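Local coordinates for peptidase family U32 (Geobacillus thermoleovorans, PDB 4HE5), which is of unknown precise function but carries the C-terminal beta domain of a protein assigned to peptidase family U32, at residues Gly33-Phe38 with Asn45-Ile50; Thr19-Val24 with Ile70-Val75. All blocks are in the same frame, centred on the assembly; numbering follows the deposited sequence.

Overall arrangement
Contacts 1 and 2 illustrate how a small all-beta domain is built: they join the two outermost strands of one six-stranded antiparallel sheet, 46-49 and 70-74, to their inner neighbours, 35-39 and 21-26. Although they sit at opposite ends of the strand order, their centres are only about 12 Å apart, which is consistent with a strongly curled sheet. Side chains of the two contacts meet: Ile50 CD1 lies 3.6 Å from Phe73 CE2, Phe38 CZ lies 3.9 Å from that same Phe73 CE2, and Gln48 OE1 packs 3.3 Å from Val75 CA. Along the chain the hairpin of contact 1 falls within the long excursion that contact 2 brings back.

Contact 1. Residues Gly33-Phe38 with Asn45-Ile50; sequences GDEVEF and NFTQVI
Asn45 lies alongside Glu37, both side chains pointing the same way, and in the conformer described its ND2 gives a 2.9 Å hydrogen bond to Glu37 OE1. The bond lies almost in the amide plane but reaches the carboxylate's anti side from 32° out of plane; a second Asn45 conformer makes it tentative. Phe46 and Phe38 exchange both backbone bonds, the N-H of Phe38 giving the shorter. Phe46 CG is turned between the backbone N and the carbonyl carbon (chi1 66°), which brings the Phe46 ring back toward Phe38: Phe46 CZ lies 3.6 Å from Phe38 CD1, and Phe38 CB sits over one face of the Phe46 ring, off-centre. The rings meet obliquely, planes at 36°. Thr47 shares a face with Glu35, Glu37 and Val49, its CG2 4.0 Å from Glu37 CG. On the buried face of Val36, Phe38, Phe46 and Gln48, Gln48 CB approaches the edge of the Phe38 ring, 3.8 Å from Phe38 CE1, while the Gln48 amide is held by Val49 O at NE2 and Lys76 N at OE1. Val36 and Gln48 exchange both backbone bonds. Ile50 N binds Asp34 O, and Ile50 CD1 lies 3.8 Å from Val36 CG2. This is an antiparallel ladder; because strands 35-39 and 46-49 are consecutive, joined by a short loop, it forms a beta hairpin at the sheet's edge.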
loop_
_atom_site.group_PDB
_atom_site.type_symbol
_atom_site.label_atom_id
_atom_site.label_comp_id
_atom_site.label_asym_id
_atom_site.label_seq_id
_atom_site.Cartn_x
_atom_site.Cartn_y
_atom_site.Cartn_z
ATOM N N GLY A 33 7.541 -0.857 -8.623
ATOM C CA GLY A 33 8.495 0.129 -9.081
ATOM C C GLY A 33 8.009 1.560 -8.924
ATOM O O GLY A 33 8.775 2.508 -8.994
ATOM N N ASP A 34 6.724 1.741 -8.678
ATOM C CA ASP A 34 6.218 3.066 -8.413
ATOM C C ASP A 34 6.702 3.560 -7.045
ATOM O O ASP A 34 6.808 2.791 -6.103
ATOM C CB ASP A 34 4.711 3.106 -8.459
ATOM C CG ASP A 34 4.085 3.121 -9.813
ATOM O OD1 ASP A 34 4.801 3.384 -10.812
ATOM O OD2 ASP A 34 2.854 2.893 -9.877
ATOM N N GLU A 35 6.970 4.861 -6.924
ATOM C CA GLU A 35 7.369 5.472 -5.675
ATOM C C GLU A 35 6.149 6.124 -5.049
ATOM O O GLU A 35 5.425 6.908 -5.683
ATOM C CB GLU A 35 8.496 6.463 -5.894
ATOM C CG GLU A 35 9.055 6.959 -4.565
ATOM C CD GLU A 35 9.982 8.125 -4.901
ATOM O OE1 GLU A 35 10.812 7.867 -5.784
ATOM O OE2 GLU A 35 9.759 9.165 -4.286
ATOM N N VAL A 36 5.901 5.836 -3.790
ATOM C CA VAL A 36 4.749 6.346 -3.055
ATOM C C VAL A 36 5.191 6.983 -1.744
ATOM O O VAL A 36 6.343 6.790 -1.325
ATOM C CB VAL A 36 3.685 5.287 -2.770
ATOM C CG1 VAL A 36 3.233 4.608 -4.054
ATOM C CG2 VAL A 36 4.152 4.217 -1.797
ATOM N N GLU A 37 4.300 7.727 -1.136
ATOM C CA GLU A 37 4.522 8.318 0.182
ATOM C C GLU A 37 3.311 7.994 1.057
ATOM O O GLU A 37 2.182 8.179 0.606
ATOM C CB GLU A 37 4.779 9.833 0.095
ATOM C CG GLU A 37 5.296 10.434 1.363
ATOM C CD GLU A 37 5.585 11.907 1.298
ATOM O OE1 GLU A 37 6.290 12.412 2.189
ATOM O OE2 GLU A 37 5.106 12.623 0.399
ATOM N N PHE A 38 3.555 7.536 2.265
ATOM C CA PHE A 38 2.553 7.279 3.251
ATOM C C PHE A 38 2.490 8.421 4.278
ATOM O O PHE A 38 3.537 8.938 4.680
ATOM C CB PHE A 38 2.834 5.986 4.041
ATOM C CG PHE A 38 2.725 4.771 3.196
ATOM C CD1 PHE A 38 3.834 4.130 2.677
ATOM C CD2 PHE A 38 1.452 4.263 2.907
ATOM C CE1 PHE A 38 3.690 3.004 1.889
ATOM C CE2 PHE A 38 1.339 3.119 2.139
ATOM C CZ PHE A 38 2.445 2.491 1.641
ATOM N N ASN A 45 5.646 10.590 8.049
ATOM C CA ASN A 45 5.525 10.116 6.660
ATOM C C ASN A 45 6.854 9.592 6.131
ATOM O O ASN A 45 7.999 9.919 6.486
ATOM C CB ASN A 45 4.966 11.336 5.928
ATOM C CG ASN A 45 5.888 12.533 6.147
ATOM O OD1 ASN A 45 6.057 12.985 7.275
ATOM N ND2 ASN A 45 6.468 12.999 5.050
ATOM N N PHE A 46 6.725 8.642 5.239
ATOM C CA PHE A 46 7.917 8.059 4.617
ATOM C C PHE A 46 7.584 7.664 3.171
ATOM O O PHE A 46 6.452 7.407 2.775
ATOM C CB PHE A 46 8.444 6.874 5.402
ATOM C CG PHE A 46 7.558 5.677 5.434
ATOM C CD1 PHE A 46 7.714 4.599 4.573
ATOM C CD2 PHE A 46 6.518 5.590 6.352
ATOM C CE1 PHE A 46 6.927 3.473 4.625
ATOM C CE2 PHE A 46 5.704 4.468 6.447
ATOM C CZ PHE A 46 5.907 3.404 5.566
ATOM N N THR A 47 8.629 7.626 2.353
ATOM C CA THR A 47 8.546 7.202 0.971
ATOM C C THR A 47 8.926 5.740 0.844
ATOM O O THR A 47 9.742 5.201 1.626
ATOM C CB THR A 47 9.436 8.032 0.012
ATOM O OG1 THR A 47 10.747 8.022 0.487
ATOM C CG2 THR A 47 8.955 9.463 0.097
ATOM N N GLN A 48 8.363 5.100 -0.142
ATOM C CA GLN A 48 8.394 3.646 -0.346
ATOM C C GLN A 48 8.436 3.411 -1.850
ATOM O O GLN A 48 7.579 3.985 -2.533
ATOM C CB GLN A 48 7.181 2.938 0.280
ATOM C CG GLN A 48 7.018 1.470 0.082
ATOM C CD GLN A 48 7.859 0.649 0.982
ATOM O OE1 GLN A 48 7.821 0.827 2.207
ATOM N NE2 GLN A 48 8.634 -0.261 0.352
ATOM N N VAL A 49 9.300 2.581 -2.373
ATOM C CA VAL A 49 9.092 2.011 -3.714
ATOM C C VAL A 49 8.317 0.701 -3.526
ATOM O O VAL A 49 8.673 -0.148 -2.710
ATOM C CB VAL A 49 10.419 1.788 -4.475
ATOM C CG1 VAL A 49 10.187 1.052 -5.786
ATOM C CG2 VAL A 49 11.129 3.129 -4.711
ATOM N N ILE A 50 7.237 0.536 -4.276
ATOM C CA ILE A 50 6.429 -0.654 -4.272
ATOM C C ILE A 50 7.214 -1.826 -4.870
ATOM O O ILE A 50 7.726 -1.674 -5.971
ATOM C CB ILE A 50 5.092 -0.443 -5.017
ATOM C CG1 ILE A 50 4.293 0.716 -4.482
ATOM C CG2 ILE A 50 4.273 -1.725 -5.059
ATOM C CD1 ILE A 50 3.880 0.622 -3.031
#

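Contact 2. Residues Thr19-Val24 with Ile70-Val75; sequences TGIATV and IVKFKV
Lys72 and Thr23 form a non-hydrogen-bonded pair, their side chains side by side and pointing the same way, where edge strand 70-74 lies against strand 21-26, distant in sequence. Lys72 CB lies 3.8 Å from Ile21 CG2, the two side chains crossing at about a right angle. CG passes 3.7 Å from Thr23 OG1, and CD and CE stay near the same oxygen as the extended chain climbs past it. A bend at the last torsion (chi4 -84°) then swings NZ back, and it donates a 2.9 Å hydrogen bond to Thr23 OG1. With an alanine here, Thr23 OG1 would probably lose this donor, and the flank of the threonine that the methylenes cover would be laid bare. Next to this pair, Thr23 CG2 touches Ile70 CG2 at 3.6 Å. At the far end, Lys74 folds its CD and CE over the Thr19 and Gly20 backbone. Ala22, Val24, Val71 and Phe73 make the buried face apolar; just beyond the strand Val75 CG1 meets Ala22 CB. Paired Val24 and Val71 backbone bonds, both 2.8 Å, help hold the strands together. One face, purely hydrocarbon, thus suits the interior; the other, aliphatic contacts plus one amine-to-hydroxyl bond, can tolerate solvent.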
loop_
_atom_site.group_PDB
_atom_site.type_symbol
_atom_site.label_atom_id
_atom_site.label_comp_id
_atom_site.label_asym_id
_atom_site.label_seq_id
_atom_site.Cartn_x
_atom_site.Cartn_y
_atom_site.Cartn_z
ATOM N N THR A 19 4.683 -9.817 9.678
ATOM C CA THR A 19 5.276 -9.893 8.371
ATOM C C THR A 19 5.695 -8.581 7.760
ATOM O O THR A 19 6.433 -8.554 6.783
ATOM C CB THR A 19 4.292 -10.545 7.394
ATOM O OG1 THR A 19 3.103 -9.805 7.356
ATOM C CG2 THR A 19 3.962 -11.966 7.831
ATOM N N GLY A 20 5.251 -7.455 8.301
ATOM C CA GLY A 20 5.510 -6.157 7.717
ATOM C C GLY A 20 4.719 -5.816 6.480
ATOM O O GLY A 20 5.027 -4.887 5.728
ATOM N N ILE A 21 3.660 -6.552 6.245
ATOM C CA ILE A 21 2.765 -6.430 5.120
ATOM C C ILE A 21 1.634 -5.433 5.435
ATOM O O ILE A 21 0.927 -5.568 6.445
ATOM C CB ILE A 21 2.170 -7.787 4.701
ATOM C CG1 ILE A 21 3.242 -8.706 4.109
ATOM C CG2 ILE A 21 0.953 -7.627 3.783
ATOM C CD1 ILE A 21 3.670 -8.373 2.694
ATOM N N ALA A 22 1.497 -4.467 4.537
ATOM C CA ALA A 22 0.361 -3.553 4.543
ATOM C C ALA A 22 -0.730 -4.093 3.638
ATOM O O ALA A 22 -0.445 -4.572 2.556
ATOM C CB ALA A 22 0.795 -2.178 4.036
ATOM N N THR A 23 -1.970 -3.940 4.092
ATOM C CA THR A 23 -3.169 -4.257 3.306
ATOM C C THR A 23 -3.786 -2.914 2.941
ATOM O O THR A 23 -4.184 -2.139 3.832
ATOM C CB THR A 23 -4.133 -5.086 4.130
ATOM O OG1 THR A 23 -3.513 -6.355 4.425
ATOM C CG2 THR A 23 -5.395 -5.392 3.340
ATOM N N VAL A 24 -3.844 -2.661 1.646
ATOM C CA VAL A 24 -4.228 -1.394 1.093
ATOM C C VAL A 24 -5.384 -1.595 0.125
ATOM O O VAL A 24 -5.421 -2.601 -0.585
ATOM C CB VAL A 24 -3.037 -0.729 0.411
ATOM C CG1 VAL A 24 -3.286 0.583 -0.297
ATOM C CG2 VAL A 24 -1.932 -0.526 1.446
ATOM N N ILE A 70 -8.255 -5.044 -3.034
ATOM C CA ILE A 70 -7.403 -5.206 -1.883
ATOM C C ILE A 70 -6.055 -5.742 -2.316
ATOM O O ILE A 70 -5.993 -6.797 -2.951
ATOM C CB ILE A 70 -8.066 -6.177 -0.862
ATOM C CG1 ILE A 70 -9.468 -5.752 -0.505
ATOM C CG2 ILE A 70 -7.190 -6.331 0.361
ATOM C CD1 ILE A 70 -9.567 -4.336 0.015
ATOM N N VAL A 71 -5.016 -5.015 -1.966
ATOM C CA VAL A 71 -3.681 -5.438 -2.344
ATOM C C VAL A 71 -2.765 -5.346 -1.147
ATOM O O VAL A 71 -2.993 -4.604 -0.200
ATOM C CB VAL A 71 -3.102 -4.785 -3.597
ATOM C CG1 VAL A 71 -4.015 -4.857 -4.802
ATOM C CG2 VAL A 71 -2.864 -3.397 -3.083
ATOM N N LYS A 72 -1.753 -6.179 -1.163
ATOM C CA LYS A 72 -0.850 -6.370 -0.044
ATOM C C LYS A 72 0.576 -6.234 -0.531
ATOM O O LYS A 72 0.930 -6.731 -1.609
ATOM C CB LYS A 72 -1.110 -7.742 0.557
ATOM C CG LYS A 72 -2.441 -7.879 1.259
ATOM C CD LYS A 72 -2.777 -9.286 1.682
ATOM C CE LYS A 72 -4.211 -9.416 2.149
ATOM N NZ LYS A 72 -4.248 -9.020 3.554
ATOM N N PHE A 73 1.434 -5.576 0.265
ATOM C CA PHE A 73 2.839 -5.481 -0.074
ATOM C C PHE A 73 3.623 -5.074 1.192
ATOM O O PHE A 73 3.059 -4.593 2.172
ATOM C CB PHE A 73 3.077 -4.493 -1.232
ATOM C CG PHE A 73 2.438 -3.188 -1.050
ATOM C CD1 PHE A 73 1.166 -2.919 -1.585
ATOM C CD2 PHE A 73 3.056 -2.166 -0.316
ATOM C CE1 PHE A 73 0.580 -1.689 -1.380
ATOM C CE2 PHE A 73 2.440 -0.941 -0.156
ATOM C CZ PHE A 73 1.187 -0.703 -0.673
ATOM N N LYS A 74 4.948 -5.340 1.142
ATOM C CA LYS A 74 5.826 -5.028 2.266
ATOM C C LYS A 74 5.998 -3.529 2.381
ATOM O O LYS A 74 6.162 -2.820 1.372
ATOM C CB LYS A 74 7.193 -5.722 2.061
ATOM C CG LYS A 74 8.116 -5.609 3.244
ATOM C CD LYS A 74 7.755 -6.506 4.390
ATOM C CE LYS A 74 8.740 -6.580 5.538
ATOM N NZ LYS A 74 10.090 -6.973 5.168
ATOM N N VAL A 75 6.019 -3.012 3.615
ATOM C CA VAL A 75 6.357 -1.607 3.860
ATOM C C VAL A 75 7.505 -1.558 4.868
ATOM O O VAL A 75 7.722 -2.444 5.674
ATOM C CB VAL A 75 5.151 -0.798 4.292
ATOM C CG1 VAL A 75 4.174 -0.742 3.128
ATOM C CG2 VAL A 75 4.503 -1.369 5.537
#